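Lipoprotein, putative (Bacillus anthracis, PDB 4NOH) is of unknown function but, as a putative lipoprotein of an uncharacterised family, may be a membrane-tethered protein that binds lipid. Local coordinates at residues A[42-47]-A[118-123]; A[48-53]-A[122-127]; A[80-85]-A[100-105]. All blocks are in the same frame, centred on the assembly; numbering follows the deposited sequence.

Interaction 1: residues A[42-47]-A[118-123]; sequences KKVLIM and MYAVVS
Val44 lays its CG2 methyl against the CB of Ala120, the two carbons 3.9 Å apart, and the same methyl also nears Met118 CB. It reaches across because CG2 stands anti to the backbone N, while CG1 takes the crowded position between N and the carbonyl carbon (chi1 59°). Farther along this face, Ile46 CG2 and Val122 CG2 meet 4.1 Å apart as their side chains cross obliquely. At the start of the pair, on this same face, selenomethionine Met118 bends at chi3 (-73°), bringing CE beside the CB of Lys42, whose amine leads off.

The opposite face carries Leu45, Tyr119, Met47 and Val121. The CD2 methyl of Leu45 approaches CD2 of the Tyr119 ring obliquely at 4.3 Å. Selenomethionine Met47 (one of two conformers) turns CG into the crowded position beside its own backbone, where it touches Val121 CG2 at 3.9 Å. Ile109 lies over Leu45, Met47 and Tyr119, and Ala52 of helix 49-57 over Met47 and Val121, so this face is buried.

Between the faces, five backbone hydrogen bonds run in alternation. Leu45 sends its N to Met118 O and receives Ala120 N on its own O at 2.8 Å, with the donor well above the carbonyl plane. Met47 repeats the pattern: its N goes to Ala120 O, and its O takes Val122 N nearly along the C=O axis at 3.0 Å. Lys43 O accepts Met118 N at the start of the ladder.

Bonding through alternate residues, while Val44 and Ile46 bond to strand 26-39, and Tyr119 and Val121 to strand 84-86, is the signature of a parallel pair inside a mixed beta sheet, here two central strands of the nine-stranded sheet.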
loop_
_atom_site.group_PDB
_atom_site.type_symbol
_atom_site.label_atom_id
_atom_site.label_comp_id
_atom_site.label_asym_id
_atom_site.label_seq_id
_atom_site.Cartn_x
_atom_site.Cartn_y
_atom_site.Cartn_z
ATOM N N LYS A 42 3.944 -11.479 -11.763
ATOM C CA LYS A 42 2.994 -10.789 -10.878
ATOM C C LYS A 42 3.637 -9.545 -10.328
ATOM O O LYS A 42 4.851 -9.491 -10.180
ATOM C CB LYS A 42 2.613 -11.679 -9.695
ATOM C CG LYS A 42 1.910 -12.978 -10.076
ATOM C CD LYS A 42 0.581 -12.715 -10.757
ATOM C CE LYS A 42 -0.237 -13.991 -10.996
ATOM N NZ LYS A 42 -0.744 -14.562 -9.711
ATOM N N LYS A 43 2.836 -8.541 -10.027
ATOM C CA LYS A 43 3.340 -7.325 -9.406
ATOM C C LYS A 43 3.486 -7.494 -7.914
ATOM O O LYS A 43 2.654 -8.166 -7.275
ATOM C CB LYS A 43 2.419 -6.142 -9.691
ATOM C CG LYS A 43 2.657 -5.520 -11.043
ATOM C CD LYS A 43 1.837 -4.254 -11.281
ATOM C CE LYS A 43 2.445 -3.439 -12.431
ATOM N NZ LYS A 43 1.706 -2.189 -12.795
ATOM N N VAL A 44 4.552 -6.916 -7.370
ATOM C CA VAL A 44 4.782 -6.941 -5.914
ATOM C C VAL A 44 5.146 -5.526 -5.468
ATOM O O VAL A 44 5.979 -4.871 -6.085
ATOM C CB VAL A 44 5.847 -7.977 -5.494
ATOM C CG1 VAL A 44 7.179 -7.730 -6.141
ATOM C CG2 VAL A 44 5.972 -8.030 -3.980
ATOM N N LEU A 45 4.494 -5.072 -4.403
ATOM C CA LEU A 45 4.721 -3.744 -3.843
ATOM C C LEU A 45 5.523 -4.001 -2.584
ATOM O O LEU A 45 5.004 -4.601 -1.654
ATOM C CB LEU A 45 3.405 -3.081 -3.535
ATOM C CG LEU A 45 3.352 -1.598 -3.210
ATOM C CD1 LEU A 45 3.946 -0.740 -4.321
ATOM C CD2 LEU A 45 1.912 -1.179 -2.949
ATOM N N ILE A 46 6.754 -3.525 -2.572
ATOM C CA ILE A 46 7.744 -3.810 -1.526
ATOM C C ILE A 46 7.972 -2.589 -0.635
ATOM O O ILE A 46 8.240 -1.482 -1.118
ATOM C CB ILE A 46 9.097 -4.208 -2.149
ATOM C CG1 ILE A 46 8.933 -5.291 -3.238
ATOM C CG2 ILE A 46 10.056 -4.703 -1.066
ATOM C CD1 ILE A 46 10.106 -5.426 -4.194
HETATM N N MSE A 47 7.874 -2.776 0.663
HETATM C CA MSE A 47 8.185 -1.679 1.542
HETATM C C MSE A 47 9.139 -2.167 2.582
HETATM O O MSE A 47 9.434 -3.362 2.693
HETATM C CB MSE A 47 6.941 -1.061 2.158
HETATM C CG MSE A 47 6.172 -1.965 3.096
HETATM SE SE MSE A 47 4.290 -1.362 3.297
HETATM C CE MSE A 47 3.420 -2.536 2.002
HETATM N N MSE A 118 0.762 -8.699 -5.021
HETATM C CA MSE A 118 1.323 -9.103 -3.720
HETATM C C MSE A 118 1.966 -7.908 -3.071
HETATM O O MSE A 118 2.248 -6.877 -3.717
HETATM C CB MSE A 118 2.404 -10.177 -3.897
HETATM C CG MSE A 118 1.834 -11.310 -4.713
HETATM SE SE MSE A 118 3.109 -12.785 -4.775
HETATM C CE MSE A 118 4.405 -11.974 -6.010
ATOM N N TYR A 119 2.235 -8.027 -1.781
ATOM C CA TYR A 119 2.848 -6.973 -0.978
ATOM C C TYR A 119 3.971 -7.627 -0.199
ATOM O O TYR A 119 3.789 -8.678 0.375
ATOM C CB TYR A 119 1.855 -6.378 -0.005
ATOM C CG TYR A 119 0.530 -5.952 -0.607
ATOM C CD1 TYR A 119 -0.450 -6.886 -0.842
ATOM C CD2 TYR A 119 0.261 -4.620 -0.937
ATOM C CE1 TYR A 119 -1.654 -6.541 -1.365
ATOM C CE2 TYR A 119 -0.978 -4.260 -1.465
ATOM C CZ TYR A 119 -1.917 -5.238 -1.683
ATOM O OH TYR A 119 -3.141 -4.931 -2.189
ATOM N N ALA A 120 5.134 -7.030 -0.177
ATOM C CA ALA A 120 6.265 -7.620 0.561
ATOM C C ALA A 120 6.823 -6.615 1.537
ATOM O O ALA A 120 6.819 -5.419 1.265
ATOM C CB ALA A 120 7.348 -8.098 -0.381
ATOM N N VAL A 121 7.292 -7.098 2.687
ATOM C CA VAL A 121 7.924 -6.231 3.653
ATOM C C VAL A 121 9.269 -6.840 3.971
ATOM O O VAL A 121 9.347 -8.005 4.362
ATOM C CB VAL A 121 7.080 -6.030 4.914
ATOM C CG1 VAL A 121 7.736 -5.023 5.850
ATOM C CG2 VAL A 121 5.654 -5.589 4.561
ATOM N N VAL A 122 10.301 -6.023 3.838
ATOM C CA VAL A 122 11.677 -6.454 4.122
ATOM C C VAL A 122 12.355 -5.484 5.101
ATOM O O VAL A 122 11.843 -4.428 5.384
ATOM C CB VAL A 122 12.519 -6.547 2.830
ATOM C CG1 VAL A 122 11.941 -7.602 1.876
ATOM C CG2 VAL A 122 12.634 -5.200 2.133
ATOM N N SER A 123 13.480 -5.887 5.666
ATOM C CA SER A 123 14.150 -5.013 6.597
ATOM C C SER A 123 14.570 -3.715 5.890
ATOM O O SER A 123 14.689 -3.666 4.679
ATOM C CB SER A 123 15.383 -5.693 7.197
ATOM O OG SER A 123 16.421 -5.816 6.244
#

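Interaction 2: residues A[48-53]-A[122-127]; sequences NKTTAE and VSDAEY
The carboxylate of Asp124 and the amide of Asn48 cross obliquely, their planes 32° apart, with Asp124 OD1 3.2 Å from Asn48 CB. The Tyr127 ring meets the Asn48 backbone N obliquely, and the CB of Tyr127 packs on Asn48 CB at 3.6 Å. The ring reaches strand 26-39, where its OH bonds to Glu33 and Lys35 makes a cation-pi contact.

Both carboxylate oxygens of Asp124 grip Thr50 through their syn lone pairs. OD1 takes the backbone N of Thr50 at 3.1 Å in a nearly straight bond (167°), and OD2 takes the hydroxyl OG1 at 2.6 Å. OG1 is set beside its own backbone N, anti to the carbonyl carbon, so one carboxylate spans both donors and its rotation is fixed.

The last parallel bridge, Asn48-Val122, sets the helix starts side by side; Lys49 N bonds weakly to Val122 O (2.9 Å). Asn48 is the N-cap of helix 49-57: its OD1 receives Thr51 N at 2.8 Å, nearly along the C=O axis, and Thr51 OG1 from above the amide plane. Its ND2 points the other way, to a water that also donates to Asp124 O. Ser123 caps the second helix through Glu126 N, and its OG also bonds to Asp80.

A carboxylate at the N-terminus of helix 49-57, bonded to an amide of the first turn, would probably be stabilised in its charged form by the helix dipole.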
loop_
_atom_site.group_PDB
_atom_site.type_symbol
_atom_site.label_atom_id
_atom_site.label_comp_id
_atom_site.label_asym_id
_atom_site.label_seq_id
_atom_site.Cartn_x
_atom_site.Cartn_y
_atom_site.Cartn_z
ATOM N N ASN A 48 9.695 -1.217 3.304
ATOM C CA ASN A 48 10.567 -1.558 4.388
ATOM C C ASN A 48 9.759 -1.674 5.685
ATOM O O ASN A 48 8.595 -1.257 5.781
ATOM C CB ASN A 48 11.796 -0.646 4.526
ATOM C CG ASN A 48 11.482 0.787 4.917
ATOM O OD1 ASN A 48 10.432 1.120 5.451
ATOM N ND2 ASN A 48 12.455 1.651 4.703
ATOM N N LYS A 49 10.407 -2.254 6.699
ATOM C CA LYS A 49 9.768 -2.483 8.000
ATOM C C LYS A 49 9.265 -1.180 8.624
ATOM O O LYS A 49 8.153 -1.112 9.143
ATOM C CB LYS A 49 10.743 -3.167 8.947
ATOM C CG LYS A 49 10.157 -3.429 10.315
ATOM C CD LYS A 49 11.164 -4.047 11.250
ATOM C CE LYS A 49 10.569 -4.155 12.638
ATOM N NZ LYS A 49 11.528 -4.728 13.599
ATOM N N THR A 50 10.078 -0.142 8.570
ATOM C CA THR A 50 9.710 1.110 9.182
ATOM C C THR A 50 8.415 1.645 8.572
ATOM O O THR A 50 7.525 2.101 9.276
ATOM C CB THR A 50 10.877 2.097 9.104
ATOM O OG1 THR A 50 11.921 1.642 9.975
ATOM C CG2 THR A 50 10.473 3.454 9.552
ATOM N N THR A 51 8.310 1.568 7.261
ATOM C CA THR A 51 7.142 2.046 6.553
ATOM C C THR A 51 5.937 1.188 6.857
ATOM O O THR A 51 4.831 1.701 7.130
ATOM C CB THR A 51 7.401 2.070 5.046
ATOM O OG1 THR A 51 8.430 3.042 4.760
ATOM C CG2 THR A 51 6.134 2.412 4.247
ATOM N N ALA A 52 6.116 -0.126 6.799
ATOM C CA ALA A 52 4.988 -1.013 7.076
ATOM C C ALA A 52 4.438 -0.849 8.493
ATOM O O ALA A 52 3.225 -0.891 8.716
ATOM C CB ALA A 52 5.335 -2.478 6.750
ATOM N N GLU A 53 5.327 -0.614 9.456
ATOM C CA GLU A 53 4.892 -0.360 10.833
ATOM C C GLU A 53 4.015 0.885 10.865
ATOM O O GLU A 53 2.998 0.945 11.565
ATOM C CB GLU A 53 6.085 -0.169 11.757
ATOM C CG GLU A 53 6.812 -1.454 12.117
ATOM C CD GLU A 53 7.988 -1.229 13.074
ATOM O OE1 GLU A 53 8.642 -0.146 13.043
ATOM O OE2 GLU A 53 8.277 -2.141 13.871
ATOM N N VAL A 122 10.301 -6.023 3.838
ATOM C CA VAL A 122 11.677 -6.454 4.122
ATOM C C VAL A 122 12.355 -5.484 5.101
ATOM O O VAL A 122 11.843 -4.428 5.384
ATOM C CB VAL A 122 12.519 -6.547 2.830
ATOM C CG1 VAL A 122 11.941 -7.602 1.876
ATOM C CG2 VAL A 122 12.634 -5.200 2.133
ATOM N N SER A 123 13.480 -5.887 5.666
ATOM C CA SER A 123 14.150 -5.013 6.597
ATOM C C SER A 123 14.570 -3.715 5.890
ATOM O O SER A 123 14.689 -3.666 4.679
ATOM C CB SER A 123 15.383 -5.693 7.197
ATOM O OG SER A 123 16.421 -5.816 6.244
ATOM N N ASP A 124 14.768 -2.663 6.660
ATOM C CA ASP A 124 15.183 -1.407 6.107
ATOM C C ASP A 124 16.504 -1.578 5.328
ATOM O O ASP A 124 16.693 -0.989 4.270
ATOM C CB ASP A 124 15.347 -0.336 7.202
ATOM C CG ASP A 124 14.030 0.100 7.840
ATOM O OD1 ASP A 124 12.951 -0.467 7.543
ATOM O OD2 ASP A 124 14.092 1.078 8.644
ATOM N N ALA A 125 17.431 -2.391 5.844
ATOM C CA ALA A 125 18.705 -2.584 5.159
ATOM C C ALA A 125 18.518 -3.338 3.842
ATOM O O ALA A 125 19.197 -3.052 2.860
ATOM C CB ALA A 125 19.693 -3.307 6.062
ATOM N N GLU A 126 17.629 -4.323 3.840
ATOM C CA GLU A 126 17.355 -5.100 2.641
ATOM C C GLU A 126 16.686 -4.238 1.574
ATOM O O GLU A 126 16.996 -4.353 0.358
ATOM C CB GLU A 126 16.518 -6.354 2.977
ATOM C CG GLU A 126 17.311 -7.439 3.712
ATOM C CD GLU A 126 18.328 -8.126 2.831
ATOM O OE1 GLU A 126 17.919 -8.768 1.835
ATOM O OE2 GLU A 126 19.545 -8.068 3.142
ATOM N N TYR A 127 15.795 -3.377 2.016
ATOM C CA TYR A 127 15.052 -2.498 1.098
ATOM C C TYR A 127 15.982 -1.533 0.370
ATOM O O TYR A 127 15.790 -1.250 -0.815
ATOM C CB TYR A 127 14.007 -1.725 1.880
ATOM C CG TYR A 127 13.185 -0.709 1.100
ATOM C CD1 TYR A 127 12.012 -1.072 0.471
ATOM C CD2 TYR A 127 13.547 0.614 1.062
ATOM C CE1 TYR A 127 11.234 -0.149 -0.218
ATOM C CE2 TYR A 127 12.782 1.556 0.377
ATOM C CZ TYR A 127 11.608 1.159 -0.242
ATOM O OH TYR A 127 10.841 2.083 -0.917
HETATM O O HOH W 1 15.343 1.398 3.931
#

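Interaction 3: residues A[80-85]-A[100-105]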
loop_
_atom_site.group_PDB
_atom_site.type_symbol
_atom_site.label_atom_id
_atom_site.label_comp_id
_atom_site.label_asym_id
_atom_site.label_seq_id
_atom_site.Cartn_x
_atom_site.Cartn_y
_atom_site.Cartn_z
ATOM N N ASP A 80 16.370 -9.460 8.425
ATOM C CA ASP A 80 17.119 -9.560 7.185
ATOM C C ASP A 80 17.101 -10.929 6.593
ATOM O O ASP A 80 17.060 -11.051 5.387
ATOM C CB ASP A 80 18.541 -9.111 7.424
ATOM C CG ASP A 80 18.561 -7.768 8.068
ATOM O OD1 ASP A 80 18.374 -7.705 9.318
ATOM O OD2 ASP A 80 18.638 -6.778 7.329
ATOM N N GLU A 81 17.079 -11.959 7.446
ATOM C CA GLU A 81 17.025 -13.349 6.972
ATOM C C GLU A 81 15.589 -13.849 6.688
ATOM O O GLU A 81 15.395 -14.992 6.236
ATOM C CB GLU A 81 17.668 -14.282 7.997
ATOM C CG GLU A 81 16.807 -14.713 9.188
ATOM C CD GLU A 81 16.672 -13.671 10.296
ATOM O OE1 GLU A 81 17.109 -12.510 10.108
ATOM O OE2 GLU A 81 16.151 -14.039 11.390
ATOM N N ALA A 82 14.579 -13.019 6.965
ATOM C CA ALA A 82 13.220 -13.432 6.800
ATOM C C ALA A 82 12.265 -12.268 6.522
ATOM O O ALA A 82 11.595 -11.765 7.434
ATOM C CB ALA A 82 12.767 -14.198 8.044
ATOM N N GLY A 83 12.232 -11.811 5.267
ATOM C CA GLY A 83 11.217 -10.867 4.819
ATOM C C GLY A 83 9.901 -11.610 4.652
ATOM O O GLY A 83 9.884 -12.832 4.714
ATOM N N ILE A 84 8.816 -10.875 4.415
ATOM C CA ILE A 84 7.497 -11.493 4.331
ATOM C C ILE A 84 6.754 -11.061 3.110
ATOM O O ILE A 84 7.043 -10.008 2.537
ATOM C CB ILE A 84 6.607 -11.145 5.560
ATOM C CG1 ILE A 84 6.286 -9.646 5.671
ATOM C CG2 ILE A 84 7.286 -11.651 6.843
ATOM C CD1 ILE A 84 5.319 -9.278 6.779
ATOM N N VAL A 85 5.793 -11.895 2.726
ATOM C CA VAL A 85 4.941 -11.548 1.595
ATOM C C VAL A 85 3.497 -11.829 1.921
ATOM O O VAL A 85 3.176 -12.814 2.585
ATOM C CB VAL A 85 5.377 -12.267 0.286
ATOM C CG1 VAL A 85 5.359 -13.798 0.423
ATOM C CG2 VAL A 85 4.528 -11.790 -0.901
ATOM N N LYS A 100 14.203 -15.320 -0.348
ATOM C CA LYS A 100 12.884 -15.954 -0.343
ATOM C C LYS A 100 12.024 -15.343 0.777
ATOM O O LYS A 100 12.472 -15.199 1.918
ATOM C CB LYS A 100 13.019 -17.464 -0.143
ATOM C CG LYS A 100 11.712 -18.240 -0.237
ATOM C CD LYS A 100 11.928 -19.758 -0.231
ATOM C CE LYS A 100 12.743 -20.253 -1.421
ATOM N NZ LYS A 100 12.080 -19.991 -2.730
HETATM N N MSE A 101 10.819 -14.907 0.424
HETATM C CA MSE A 101 9.913 -14.325 1.383
HETATM C C MSE A 101 9.101 -15.378 2.084
HETATM O O MSE A 101 8.816 -16.445 1.534
HETATM C CB MSE A 101 8.910 -13.424 0.652
HETATM C CG MSE A 101 9.546 -12.268 -0.136
HETATM SE SE MSE A 101 10.385 -10.901 1.020
HETATM C CE MSE A 101 12.245 -11.467 0.731
ATOM N N LYS A 102 8.709 -15.074 3.309
ATOM C CA LYS A 102 7.844 -15.948 4.090
ATOM C C LYS A 102 6.392 -15.524 3.915
ATOM O O LYS A 102 6.058 -14.352 4.122
ATOM C CB LYS A 102 8.205 -15.805 5.548
ATOM C CG LYS A 102 7.453 -16.694 6.491
ATOM C CD LYS A 102 7.597 -16.209 7.933
ATOM C CE LYS A 102 9.018 -15.867 8.317
ATOM N NZ LYS A 102 9.022 -15.409 9.731
ATOM N N TYR A 103 5.520 -16.474 3.580
ATOM C CA TYR A 103 4.103 -16.120 3.395
ATOM C C TYR A 103 3.432 -15.777 4.721
ATOM O O TYR A 103 3.492 -16.574 5.674
ATOM C CB TYR A 103 3.331 -17.260 2.729
ATOM C CG TYR A 103 1.906 -16.921 2.412
ATOM C CD1 TYR A 103 1.606 -15.979 1.434
ATOM C CD2 TYR A 103 0.841 -17.546 3.075
ATOM C CE1 TYR A 103 0.309 -15.656 1.128
ATOM C CE2 TYR A 103 -0.471 -17.222 2.770
ATOM C CZ TYR A 103 -0.728 -16.281 1.791
ATOM O OH TYR A 103 -2.047 -15.965 1.473
ATOM N N GLU A 104 2.742 -14.630 4.762
ATOM C CA GLU A 104 2.047 -14.176 5.971
ATOM C C GLU A 104 0.550 -13.893 5.772
ATOM O O GLU A 104 -0.037 -13.165 6.543
ATOM C CB GLU A 104 2.755 -12.976 6.599
ATOM C CG GLU A 104 4.111 -13.315 7.197
ATOM C CD GLU A 104 4.044 -14.059 8.516
ATOM O OE1 GLU A 104 2.940 -14.342 9.041
ATOM O OE2 GLU A 104 5.124 -14.368 9.048
ATOM N N GLY A 105 -0.063 -14.455 4.736
ATOM C CA GLY A 105 -1.496 -14.332 4.600
ATOM C C GLY A 105 -2.000 -13.354 3.573
ATOM O O GLY A 105 -1.227 -12.690 2.867
HETATM O O HOH W 2 10.404 -12.793 9.539
HETATM O O HOH W 3 11.709 -15.183 4.453
#
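Ile84 and Glu104 cross at about a right angle over one face of a short parallel beta pair, strand 84-86 beside strand 99-103, near one end of the mixed sheet. The CG2 methyl of Ile84, anti to its carbonyl carbon, meets Glu104 CG at 3.6 Å; Glu104 bends at chi2 (-75°) and thus passes its aliphatic part over the isoleucine. Pro76 touches both side chains.

On the other face Val85 and selenomethionine Met101 also cross at about a right angle. Val85 CG1, in the crowded position between N and the carbonyl carbon, lies 3.6 Å from Met101 CB. Met101 folds back at chi2 and chi3, so that its SE lies 3.7 Å from Ile84 N and rests against the backbone of Gly83, 3.7 Å from its C. Met118 and Val122 of strand 118-122 continue this apolar layer, Met118 against Val85 and Val122 against Met101.

Three backbone hydrogen bonds join the strands. Lys102 N goes to Gly83 O and Val85 N to Lys102 O, each donor above its carbonyl plane, whereas Glu104 N approaches Val85 O nearly along the C=O axis at 2.9 Å. Lys102, extended until a bend at chi3, brings CE alongside Ala82 CB, and a water bridges its NZ to Ala82 O.

Tyr103, paired with Val85, sends its OH to the Ala87 carbonyl, and the chain then curls back over one face of the ring, the N of Gly105 3.4 Å from its plane, over its centre.

Interactions 1 and 3 are steps in the same sheet, their centres about 10 Å apart: strand 118-122 pairs with 42-48 on one flank and with 84-86 on the other, where Ile84 N lies 2.9 Å from Val121 O. Interaction 2 follows directly from interaction 1, since both strands run out into helices at the same end; Ala52 CB packs 3.6 Å from Val121 CG1. Interactions 2 and 3, centres about 12 Å apart, meet at Val122 CG1 and Met101 SE, 3.7 Å apart. Ser123 OG, 2.6 Å from Asp80 OD2, ties the cap of helix 124-128 to segment 80-85, which is nested in the chain between the partners of interaction 1.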